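Local structure of guanine nucleotide exchange factor SRM1 (Saccharomyces cerevisiae, 3OF7) at residues N351-T356 / R365-P370. The protein promotes the exchange of GDP for GTP on the GTPases GSP1 and GSP2, binds chromatin and controls RNA metabolism and nuclear transport. Residues are numbered along the deposited sequence; the frame is centred on the assembly and turned at random.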
# COMPACT_ATOMS: atom_id res chain seq x y z
N ASN A 351 -21.81 -14.81 8.71
CA ASN A 351 -21.43 -15.35 7.40
C ASN A 351 -20.00 -15.91 7.36
O ASN A 351 -19.49 -16.24 6.28
CB ASN A 351 -21.63 -14.30 6.30
CG ASN A 351 -23.11 -13.94 6.09
OD1 ASN A 351 -23.98 -14.81 6.07
ND2 ASN A 351 -23.38 -12.65 5.93
N LEU A 352 -19.36 -16.01 8.52
CA LEU A 352 -18.04 -16.62 8.62
C LEU A 352 -18.09 -18.07 8.13
O LEU A 352 -18.96 -18.84 8.54
CB LEU A 352 -17.50 -16.55 10.06
CG LEU A 352 -17.19 -15.16 10.62
CD1 LEU A 352 -16.99 -15.21 12.12
CD2 LEU A 352 -15.97 -14.55 9.92
N PRO A 353 -17.15 -18.44 7.24
CA PRO A 353 -17.10 -19.79 6.67
C PRO A 353 -16.68 -20.84 7.70
O PRO A 353 -16.19 -20.48 8.78
CB PRO A 353 -16.06 -19.66 5.56
CG PRO A 353 -15.21 -18.51 5.96
CD PRO A 353 -16.11 -17.56 6.67
N GLU A 354 -16.89 -22.11 7.37
CA GLU A 354 -16.59 -23.22 8.28
C GLU A 354 -15.09 -23.40 8.54
O GLU A 354 -14.70 -23.96 9.57
CB GLU A 354 -17.22 -24.53 7.78
CG GLU A 354 -18.70 -24.70 8.15
CD GLU A 354 -19.21 -26.12 7.95
OE1 GLU A 354 -18.38 -27.04 7.74
OE2 GLU A 354 -20.44 -26.32 8.01
N TYR A 355 -14.25 -22.93 7.62
CA TYR A 355 -12.80 -23.00 7.79
C TYR A 355 -12.22 -21.82 8.60
O TYR A 355 -11.00 -21.68 8.70
CB TYR A 355 -12.07 -23.14 6.44
CG TYR A 355 -12.47 -22.10 5.42
CD1 TYR A 355 -13.49 -22.35 4.51
CD2 TYR A 355 -11.82 -20.86 5.35
CE1 TYR A 355 -13.88 -21.40 3.56
CE2 TYR A 355 -12.20 -19.89 4.41
CZ TYR A 355 -13.23 -20.17 3.52
OH TYR A 355 -13.62 -19.24 2.57
N THR A 356 -13.09 -20.99 9.16
CA THR A 356 -12.68 -19.92 10.07
C THR A 356 -11.89 -20.56 11.22
O THR A 356 -12.34 -21.55 11.80
CB THR A 356 -13.89 -19.14 10.63
OG1 THR A 356 -14.57 -18.47 9.56
CG2 THR A 356 -13.47 -18.11 11.66
N ARG A 365 -10.47 -16.14 15.21
CA ARG A 365 -9.33 -15.22 15.11
C ARG A 365 -8.92 -14.92 13.67
O ARG A 365 -8.28 -13.90 13.42
CB ARG A 365 -8.09 -15.77 15.83
CG ARG A 365 -8.28 -16.19 17.29
CD ARG A 365 -8.26 -15.04 18.30
NE ARG A 365 -7.26 -13.99 18.04
CZ ARG A 365 -6.01 -13.95 18.49
NH1 ARG A 365 -5.51 -14.93 19.24
NH2 ARG A 365 -5.23 -12.93 18.18
N ALA A 366 -9.26 -15.82 12.74
CA ALA A 366 -8.75 -15.73 11.36
C ALA A 366 -9.59 -16.48 10.32
O ALA A 366 -10.24 -17.48 10.62
CB ALA A 366 -7.28 -16.19 11.29
N VAL A 367 -9.54 -15.99 9.08
CA VAL A 367 -10.14 -16.66 7.92
C VAL A 367 -8.99 -16.93 6.96
O VAL A 367 -8.55 -16.03 6.24
CB VAL A 367 -11.24 -15.79 7.26
CG1 VAL A 367 -11.85 -16.50 6.04
CG2 VAL A 367 -12.34 -15.46 8.27
N PRO A 368 -8.45 -18.17 6.97
CA PRO A 368 -7.16 -18.41 6.33
C PRO A 368 -7.18 -18.73 4.83
O PRO A 368 -6.12 -18.93 4.25
CB PRO A 368 -6.62 -19.60 7.11
CG PRO A 368 -7.84 -20.37 7.46
CD PRO A 368 -8.92 -19.36 7.70
N LEU A 369 -8.36 -18.83 4.24
CA LEU A 369 -8.47 -18.99 2.78
C LEU A 369 -9.17 -17.77 2.21
O LEU A 369 -10.06 -17.23 2.86
CB LEU A 369 -9.28 -20.24 2.42
CG LEU A 369 -8.84 -21.62 2.90
CD1 LEU A 369 -9.90 -22.64 2.46
CD2 LEU A 369 -7.45 -22.00 2.38
N PRO A 370 -8.77 -17.33 1.00
CA PRO A 370 -9.42 -16.19 0.35
C PRO A 370 -10.92 -16.44 0.27
O PRO A 370 -11.34 -17.49 -0.22
CB PRO A 370 -8.80 -16.19 -1.05
CG PRO A 370 -7.51 -16.85 -0.90
CD PRO A 370 -7.67 -17.88 0.18
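Leu369 lays its CD1 methyl over the centre of the Tyr355 ring, a CH-pi contact with CD1 3.9 Å from the ring centroid and only 9° off the ring normal. Pro353 CB sits against the opposite face, nearer the rim, and the ring is thus sandwiched between a proline of its own turn and a leucine across the contact. At the ring edge Pro368 CD stands 4.0 Å from Tyr355 CD2, while Val367 CG1 approaches Tyr355 CE2 obliquely. The two Val367 methyls part: CG1 also meets Pro353 CG at 3.9 Å, and CG2 meets Leu352 CD2. Thr356 N closes the type I turn on Pro353 O, and Thr356 OG1 adds a second bond to that oxygen, 2.7 Å long. Thr356 CA makes a CA-H...O contact of 3.5 Å with Ala366 O. Tyr355 OH hydrogen-bonds Thr371 OG1; an alanine at Tyr355 would probably leave Leu369 CD1 facing a gap and cost Thr371 that partner. The 351-356 loop leads into strand 357-358, which pairs antiparallel with 364-368, with a classic beta bulge where Arg365 and Ala366 both face Tyr357. Beyond the corner at Leu369 the chain enters strand 370-372, outermost in a four-stranded propeller sheet.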